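Local coordinates for protein phage related exonuclease (Haemophilus somnus 129PT, PDB 3K93) that probably acts as a phage-type exonuclease that hydrolyses DNA, and binds a sodium ion in the crystal, at residues 31-45 with 207-219. Numbering follows the deposited sequence.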
ATOM      1  N   GLY A  31     -28.987  -8.150   0.538  1.00 20.73           N
ATOM      2  CA  GLY A  31     -28.610  -6.735   0.461  1.00 20.23           C
ATOM      3  C   GLY A  31     -27.598  -6.286   1.501  1.00 19.58           C
ATOM      4  O   GLY A  31     -27.573  -5.107   1.865  1.00 19.81           O
ATOM      5  N   LYS A  32     -26.753  -7.200   1.983  1.00 18.62           N
ATOM      6  CA  LYS A  32     -25.697  -6.797   2.929  1.00 18.35           C
ATOM      7  C   LYS A  32     -24.617  -6.069   2.156  1.00 17.09           C
ATOM      8  O   LYS A  32     -24.270  -6.469   1.041  1.00 16.18           O
ATOM      9  CB  LYS A  32     -25.070  -8.003   3.629  1.00 18.41           C
ATOM     10  CG  LYS A  32     -26.093  -8.953   4.273  1.00 19.58           C
ATOM     11  CD  LYS A  32     -26.076  -8.851   5.742  1.00 19.69           C
ATOM     12  CE  LYS A  32     -27.183  -9.637   6.338  1.00 18.20           C
ATOM     13  NZ  LYS A  32     -27.245  -9.242   7.753  1.00 18.89           N
ATOM     14  N   LEU A  33     -24.075  -5.030   2.753  1.00 16.06           N
ATOM     15  CA  LEU A  33     -23.011  -4.252   2.132  1.00 16.31           C
ATOM     16  C   LEU A  33     -21.632  -4.826   2.465  1.00 15.45           C
ATOM     17  O   LEU A  33     -21.434  -5.348   3.543  1.00 15.32           O
ATOM     18  CB  LEU A  33     -23.063  -2.813   2.647  1.00 16.76           C
ATOM     19  CG  LEU A  33     -24.240  -1.917   2.234  1.00 18.01           C
ATOM     20  CD1 LEU A  33     -24.159  -0.645   3.020  1.00 20.32           C
ATOM     21  CD2 LEU A  33     -24.198  -1.621   0.778  1.00 19.32           C
ATOM     22  N   THR A  34     -20.669  -4.682   1.564  1.00 15.27           N
ATOM     23  CA  THR A  34     -19.290  -5.079   1.847  1.00 15.35           C
ATOM     24  C   THR A  34     -18.669  -4.048   2.762  1.00 15.97           C
ATOM     25  O   THR A  34     -19.174  -2.920   2.864  1.00 15.62           O
ATOM     26  CB  THR A  34     -18.460  -5.108   0.558  1.00 15.94           C
ATOM     27  OG1 THR A  34     -18.508  -3.811  -0.047  1.00 15.34           O
ATOM     28  CG2 THR A  34     -19.023  -6.173  -0.451  1.00 14.05           C
ATOM     29  N   ASP A  35     -17.570  -4.412   3.407  1.00 16.30           N
ATOM     30  CA  ASP A  35     -16.813  -3.461   4.241  1.00 17.15           C
ATOM     31  C   ASP A  35     -16.305  -2.257   3.431  1.00 16.66           C
ATOM     32  O   ASP A  35     -16.309  -1.128   3.917  1.00 16.57           O
ATOM     33  CB  ASP A  35     -15.604  -4.144   4.902  1.00 17.83           C
ATOM     34  CG  ASP A  35     -15.988  -5.092   6.032  1.00 20.57           C
ATOM     35  OD1 ASP A  35     -17.135  -5.056   6.521  1.00 26.13           O
ATOM     36  OD2 ASP A  35     -15.112  -5.866   6.462  1.00 25.77           O
ATOM     37  N   THR A  36     -15.850  -2.500   2.211  1.00 15.82           N
ATOM     38  CA  THR A  36     -15.497  -1.398   1.336  1.00 15.97           C
ATOM     39  C   THR A  36     -16.634  -0.436   1.110  1.00 14.90           C
ATOM     40  O   THR A  36     -16.417   0.764   1.130  1.00 14.32           O
ATOM     41  CB  THR A  36     -15.007  -1.904  -0.035  1.00 16.18           C
ATOM     42  OG1 THR A  36     -13.813  -2.603   0.194  1.00 18.33           O
ATOM     43  CG2 THR A  36     -14.734  -0.764  -1.066  1.00 16.62           C
ATOM     44  N   ALA A  37     -17.830  -0.968   0.841  1.00 13.97           N
ATOM     45  CA  ALA A  37     -18.992  -0.132   0.544  1.00 13.15           C
ATOM     46  C   ALA A  37     -19.340   0.718   1.769  1.00 12.53           C
ATOM     47  O   ALA A  37     -19.595   1.926   1.656  1.00 10.84           O
ATOM     48  CB  ALA A  37     -20.221  -0.994   0.087  1.00 11.95           C
ATOM     49  N   LYS A  38     -19.317   0.088   2.936  1.00 12.49           N
ATOM     50  CA  LYS A  38     -19.621   0.799   4.178  1.00 13.25           C
ATOM     51  C   LYS A  38     -18.641   1.905   4.480  1.00 12.83           C
ATOM     52  O   LYS A  38     -19.024   2.971   4.905  1.00 11.82           O
ATOM     53  CB  LYS A  38     -19.666  -0.156   5.333  1.00 13.33           C
ATOM     54  CG  LYS A  38     -20.882  -1.034   5.273  1.00 15.92           C
ATOM     55  CD  LYS A  38     -20.662  -2.267   6.115  1.00 20.12           C
ATOM     56  CE  LYS A  38     -21.294  -2.185   7.425  1.00 22.87           C
ATOM     57  NZ  LYS A  38     -21.566  -3.617   7.907  1.00 22.59           N
ATOM     58  N   SER A  39     -17.379   1.639   4.224  1.00 13.13           N
ATOM     59  CA  SER A  39     -16.356   2.637   4.413  1.00 14.03           C
ATOM     60  C   SER A  39     -16.599   3.842   3.467  1.00 13.62           C
ATOM     61  O   SER A  39     -16.520   4.998   3.893  1.00 13.46           O
ATOM     62  CB  SER A  39     -14.979   2.011   4.197  1.00 14.35           C
ATOM     63  OG  SER A  39     -14.000   3.013   4.283  1.00 16.81           O
ATOM     64  N   ALA A  40     -16.958   3.581   2.217  1.00 12.54           N
ATOM     65  CA  ALA A  40     -17.282   4.668   1.291  1.00 12.33           C
ATOM     66  C   ALA A  40     -18.527   5.458   1.729  1.00 12.14           C
ATOM     67  O   ALA A  40     -18.559   6.688   1.636  1.00 12.02           O
ATOM     68  CB  ALA A  40     -17.448   4.139  -0.156  1.00 11.27           C
ATOM     69  N   VAL A  41     -19.559   4.758   2.187  1.00 12.05           N
ATOM     70  CA  VAL A  41     -20.782   5.425   2.626  1.00 11.60           C
ATOM     71  C   VAL A  41     -20.517   6.309   3.877  1.00 11.73           C
ATOM     72  O   VAL A  41     -21.093   7.374   4.035  1.00 10.78           O
ATOM     73  CB  VAL A  41     -21.933   4.388   2.905  1.00 12.09           C
ATOM     74  CG1 VAL A  41     -23.178   5.105   3.529  1.00 10.24           C
ATOM     75  CG2 VAL A  41     -22.304   3.612   1.548  1.00  8.96           C
ATOM     76  N   ARG A  42     -19.614   5.882   4.740  1.00 11.82           N
ATOM     77  CA  ARG A  42     -19.230   6.729   5.884  1.00 12.23           C
ATOM     78  C   ARG A  42     -18.578   8.026   5.431  1.00 12.13           C
ATOM     79  O   ARG A  42     -18.771   9.060   6.056  1.00 10.55           O
ATOM     80  CB  ARG A  42     -18.239   6.005   6.768  1.00 12.33           C
ATOM     81  CG  ARG A  42     -18.851   4.941   7.632  1.00 13.68           C
ATOM     82  CD  ARG A  42     -17.715   4.095   8.198  1.00 16.75           C
ATOM     83  NE  ARG A  42     -18.244   2.860   8.671  1.00 19.09           N
ATOM     84  CZ  ARG A  42     -17.592   1.729   8.748  1.00 21.36           C
ATOM     85  NH1 ARG A  42     -16.315   1.644   8.401  1.00 22.45           N
ATOM     86  NH2 ARG A  42     -18.226   0.666   9.216  1.00 24.82           N
ATOM     87  N   GLU A  43     -17.775   7.962   4.374  1.00 11.57           N
ATOM     88  CA  GLU A  43     -17.145   9.176   3.868  1.00 12.98           C
ATOM     89  C   GLU A  43     -18.201  10.129   3.315  1.00 13.17           C
ATOM     90  O   GLU A  43     -18.105  11.371   3.476  1.00 14.22           O
ATOM     91  CB  GLU A  43     -16.126   8.871   2.779  1.00 12.92           C
ATOM     92  CG  GLU A  43     -14.913   8.129   3.262  1.00 16.50           C
ATOM     93  CD  GLU A  43     -13.884   7.827   2.144  1.00 21.69           C
ATOM     94  OE1 GLU A  43     -14.253   7.792   0.967  1.00 22.46           O
ATOM     95  OE2 GLU A  43     -12.707   7.597   2.469  1.00 29.77           O
HETATM   96  N   MSE A  44     -19.208   9.555   2.673  1.00 12.78           N
HETATM   97  CA  MSE A  44     -20.303  10.345   2.134  1.00 12.58           C
HETATM   98  C   MSE A  44     -21.090  10.939   3.291  1.00 12.07           C
HETATM   99  O   MSE A  44     -21.430  12.111   3.240  1.00 13.65           O
HETATM  100  CB  MSE A  44     -21.214   9.489   1.230  1.00 11.90           C
HETATM  101  CG  MSE A  44     -20.510   8.974  -0.053  1.00 14.05           C
HETATM  102 SE   MSE A  44     -21.496   7.476  -0.896  0.75 13.28          SE
HETATM  103  CE  MSE A  44     -20.141   6.865  -2.123  1.00 10.46           C
ATOM    104  N   ALA A  45     -21.400  10.140   4.323  1.00 10.82           N
ATOM    105  CA  ALA A  45     -22.110  10.662   5.495  1.00 10.14           C
ATOM    106  C   ALA A  45     -21.318  11.810   6.155  1.00  9.53           C
ATOM    107  O   ALA A  45     -21.888  12.829   6.478  1.00  8.42           O
ATOM    108  CB  ALA A  45     -22.403   9.558   6.501  1.00  9.84           C
ATOM    109  N   ARG A 207     -27.622  -2.183  -4.792  1.00 16.91           N
ATOM    110  CA  ARG A 207     -26.495  -1.732  -3.996  1.00 16.77           C
ATOM    111  C   ARG A 207     -26.673  -0.295  -3.463  1.00 15.75           C
ATOM    112  O   ARG A 207     -26.328  -0.024  -2.307  1.00 15.34           O
ATOM    113  CB  ARG A 207     -25.187  -1.784  -4.798  1.00 17.48           C
ATOM    114  CG  ARG A 207     -24.734  -3.172  -5.360  1.00 20.35           C
ATOM    115  CD  ARG A 207     -25.175  -4.384  -4.528  1.00 25.62           C
ATOM    116  NE  ARG A 207     -24.462  -4.449  -3.286  1.00 28.16           N
ATOM    117  CZ  ARG A 207     -24.783  -5.187  -2.219  1.00 28.89           C
ATOM    118  NH1 ARG A 207     -25.848  -5.982  -2.177  1.00 29.77           N
ATOM    119  NH2 ARG A 207     -23.992  -5.101  -1.161  1.00 28.99           N
ATOM    120  N   VAL A 208     -27.183   0.614  -4.298  1.00 14.18           N
ATOM    121  CA  VAL A 208     -27.402   1.981  -3.850  1.00 12.94           C
ATOM    122  C   VAL A 208     -28.509   2.015  -2.774  1.00 12.93           C
ATOM    123  O   VAL A 208     -28.396   2.709  -1.781  1.00 11.93           O
ATOM    124  CB  VAL A 208     -27.723   2.907  -4.981  1.00 12.74           C
ATOM    125  CG1 VAL A 208     -28.298   4.250  -4.458  1.00 11.52           C
ATOM    126  CG2 VAL A 208     -26.477   3.125  -5.860  1.00 11.81           C
ATOM    127  N   SER A 209     -29.544   1.224  -2.964  1.00 12.88           N
ATOM    128  CA  SER A 209     -30.624   1.159  -2.011  1.00 13.60           C
ATOM    129  C   SER A 209     -30.143   0.660  -0.646  1.00 13.46           C
ATOM    130  O   SER A 209     -30.526   1.212   0.375  1.00 13.56           O
ATOM    131  CB  SER A 209     -31.691   0.236  -2.541  1.00 13.95           C
ATOM    132  OG  SER A 209     -32.730   0.170  -1.605  1.00 18.64           O
ATOM    133  N   ALA A 210     -29.278  -0.343  -0.636  1.00 12.45           N
ATOM    134  CA  ALA A 210     -28.700  -0.815   0.604  1.00 12.81           C
ATOM    135  C   ALA A 210     -27.798   0.297   1.205  1.00 13.02           C
ATOM    136  O   ALA A 210     -27.865   0.574   2.420  1.00 13.97           O
ATOM    137  CB  ALA A 210     -27.906  -2.097   0.372  1.00 12.18           C
ATOM    138  N   ALA A 211     -27.013   0.963   0.359  1.00 12.66           N
ATOM    139  CA  ALA A 211     -26.179   2.088   0.810  1.00 12.42           C
ATOM    140  C   ALA A 211     -26.990   3.213   1.446  1.00 11.65           C
ATOM    141  O   ALA A 211     -26.565   3.772   2.441  1.00 11.22           O
ATOM    142  CB  ALA A 211     -25.278   2.648  -0.355  1.00 11.07           C
ATOM    143  N   GLN A 212     -28.150   3.535   0.884  1.00 11.95           N
ATOM    144  CA  GLN A 212     -28.983   4.627   1.406  1.00 12.20           C
ATOM    145  C   GLN A 212     -29.544   4.263   2.794  1.00 12.56           C
ATOM    146  O   GLN A 212     -29.639   5.137   3.672  1.00 12.97           O
ATOM    147  CB  GLN A 212     -30.159   4.924   0.457  1.00 12.21           C
ATOM    148  CG  GLN A 212     -29.741   5.502  -0.917  1.00 12.80           C
ATOM    149  CD  GLN A 212     -30.893   5.573  -1.896  1.00 14.54           C
ATOM    150  OE1 GLN A 212     -31.791   4.721  -1.881  1.00 15.92           O
ATOM    151  NE2 GLN A 212     -30.903   6.606  -2.738  1.00 15.72           N
ATOM    152  N   LYS A 213     -29.913   2.990   2.990  1.00 11.94           N
ATOM    153  CA  LYS A 213     -30.371   2.556   4.289  1.00 12.65           C
ATOM    154  C   LYS A 213     -29.256   2.651   5.310  1.00 12.09           C
ATOM    155  O   LYS A 213     -29.493   3.128   6.402  1.00 12.74           O
ATOM    156  CB  LYS A 213     -30.961   1.149   4.266  1.00 13.24           C
ATOM    157  CG  LYS A 213     -32.280   1.076   3.492  1.00 15.91           C
ATOM    158  CD  LYS A 213     -32.922  -0.342   3.538  1.00 20.50           C
ATOM    159  CE  LYS A 213     -34.128  -0.474   2.545  1.00 21.51           C
ATOM    160  NZ  LYS A 213     -35.383  -0.022   3.159  1.00 23.15           N
ATOM    161  N   TYR A 214     -28.057   2.197   4.965  1.00 11.25           N
ATOM    162  CA  TYR A 214     -26.917   2.314   5.867  1.00 11.52           C
ATOM    163  C   TYR A 214     -26.607   3.786   6.178  1.00 10.78           C
ATOM    164  O   TYR A 214     -26.477   4.180   7.330  1.00 10.10           O
ATOM    165  CB  TYR A 214     -25.681   1.588   5.273  1.00 11.56           C
ATOM    166  CG  TYR A 214     -24.480   1.618   6.171  1.00 12.02           C
ATOM    167  CD1 TYR A 214     -24.494   1.018   7.418  1.00 13.62           C
ATOM    168  CD2 TYR A 214     -23.300   2.213   5.754  1.00 13.69           C
ATOM    169  CE1 TYR A 214     -23.377   1.075   8.258  1.00 12.24           C
ATOM    170  CE2 TYR A 214     -22.179   2.249   6.571  1.00 13.84           C
ATOM    171  CZ  TYR A 214     -22.234   1.703   7.811  1.00 13.07           C
ATOM    172  OH  TYR A 214     -21.116   1.761   8.566  1.00 14.03           O
ATOM    173  N   TYR A 215     -26.529   4.600   5.140  1.00 10.40           N
ATOM    174  CA  TYR A 215     -26.353   6.050   5.296  1.00 10.33           C
ATOM    175  C   TYR A 215     -27.362   6.652   6.288  1.00 11.08           C
ATOM    176  O   TYR A 215     -26.971   7.405   7.179  1.00 11.01           O
ATOM    177  CB  TYR A 215     -26.464   6.716   3.900  1.00 10.39           C
ATOM    178  CG  TYR A 215     -26.460   8.247   3.829  1.00  9.06           C
ATOM    179  CD1 TYR A 215     -27.629   8.973   3.999  1.00  8.82           C
ATOM    180  CD2 TYR A 215     -25.279   8.956   3.575  1.00 10.43           C
ATOM    181  CE1 TYR A 215     -27.627  10.391   3.929  1.00 10.68           C
ATOM    182  CE2 TYR A 215     -25.268  10.361   3.485  1.00 10.87           C
ATOM    183  CZ  TYR A 215     -26.455  11.064   3.645  1.00  9.50           C
ATOM    184  OH  TYR A 215     -26.476  12.418   3.551  1.00  9.43           O
ATOM    185  N   ASP A 216     -28.649   6.331   6.135  1.00 11.52           N
ATOM    186  CA  ASP A 216     -29.678   6.876   7.023  1.00 12.87           C
ATOM    187  C   ASP A 216     -29.424   6.524   8.505  1.00 14.00           C
ATOM    188  O   ASP A 216     -29.672   7.332   9.423  1.00 13.86           O
ATOM    189  CB  ASP A 216     -31.065   6.344   6.616  1.00 13.61           C
ATOM    190  CG  ASP A 216     -31.572   6.941   5.270  1.00 13.80           C
ATOM    191  OD1 ASP A 216     -31.039   7.972   4.812  1.00 14.28           O
ATOM    192  OD2 ASP A 216     -32.518   6.370   4.689  1.00 15.69           O
ATOM    193  N   GLN A 217     -28.956   5.302   8.721  1.00 14.58           N
ATOM    194  CA  GLN A 217     -28.586   4.826  10.032  1.00 16.45           C
ATOM    195  C   GLN A 217     -27.402   5.652  10.557  1.00 16.06           C
ATOM    196  O   GLN A 217     -27.374   5.995  11.716  1.00 15.48           O
ATOM    197  CB  GLN A 217     -28.262   3.312   9.929  1.00 17.84           C
ATOM    198  CG  GLN A 217     -27.560   2.650  11.107  1.00 23.78           C
ATOM    199  CD  GLN A 217     -27.140   1.183  10.776  1.00 29.78           C
ATOM    200  OE1 GLN A 217     -27.887   0.454  10.088  1.00 34.34           O
ATOM    201  NE2 GLN A 217     -25.943   0.768  11.250  1.00 32.84           N
ATOM    202  N   LEU A 218     -26.441   5.983   9.691  1.00 15.32           N
ATOM    203  CA  LEU A 218     -25.297   6.773  10.134  1.00 15.33           C
ATOM    204  C   LEU A 218     -25.780   8.166  10.538  1.00 15.54           C
ATOM    205  O   LEU A 218     -25.396   8.654  11.603  1.00 16.36           O
ATOM    206  CB  LEU A 218     -24.201   6.865   9.065  1.00 14.06           C
ATOM    207  CG  LEU A 218     -23.517   5.571   8.645  1.00 12.27           C
ATOM    208  CD1 LEU A 218     -22.460   5.874   7.589  1.00 11.27           C
ATOM    209  CD2 LEU A 218     -22.893   4.768   9.846  1.00  8.41           C
ATOM    210  N   ILE A 219     -26.616   8.779   9.706  1.00 15.72           N
ATOM    211  CA  ILE A 219     -27.177  10.106   9.982  1.00 15.77           C
ATOM    212  C   ILE A 219     -27.918  10.125  11.328  1.00 16.79           C
ATOM    213  O   ILE A 219     -27.743  11.041  12.100  1.00 16.10           O
ATOM    214  CB  ILE A 219     -28.138  10.573   8.864  1.00 15.85           C
ATOM    215  CG1 ILE A 219     -27.404  10.771   7.527  1.00 15.52           C
ATOM    216  CG2 ILE A 219     -28.868  11.880   9.256  1.00 15.05           C
ATOM    217  CD1 ILE A 219     -26.186  11.711   7.564  1.00 14.03           C
TER
HETATM  218  O   HOH W   1     -21.824  -3.459  -1.229  1.00 15.92           O
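Knobs-into-holes packing joins helix 35-50 to the C-terminal helix 198-221, with Val41 as the knob among Ala211, Tyr214, Tyr215 and Leu218. The local axes cross at -52° and come within 9.6 Å, and the two small methyls of Val41 split the hole between them. With CG1 anti to the backbone N (chi1 174°), that branch lies 3.7 Å from Tyr214 CD2 and equally near Tyr215 CB, while CG2 meets Ala211 CB. The Tyr214 ring stands between two aliphatic groups: Lys38 CG makes a CH-pi contact over one face, 4.0 Å from the centroid, and Leu218 of its own helix lies over the opposite one. One turn on from Val41, Ala45 CB rests 3.8 Å from Leu218 CD1.

Where the helices spread apart, the loop leading into helix 35-50 fills in. Leu33 lays CD1 3.5 Å from Tyr214 CB and turns CD2 to Ala210. Arg207, bent at chi2 and chi3, brings NH2 to Lys32 O at 2.6 Å; the bond is nearly straight (171°) and lies in the guanidinium plane, yet reaches the carbonyl from above its own plane. The same NH2 also donates to a water that accepts from Thr34 N, just where Thr34 caps the helix through OG1.

Along the side facing the second subunit the contact turns polar. Arg42 NE donates to Tyr214 OH at 3.1 Å, a bent bond, and that hydroxyl is also hydrogen-bonded to Asp126 of the second subunit, whose Phe124 packs on Ala45 and Leu218. Arg42 itself makes long, weak ion pairs with Asp126 and Glu130 of that subunit; its positive charge would probably polarise the shared hydroxyl, through which this largely apolar seam continues into the subunit interface.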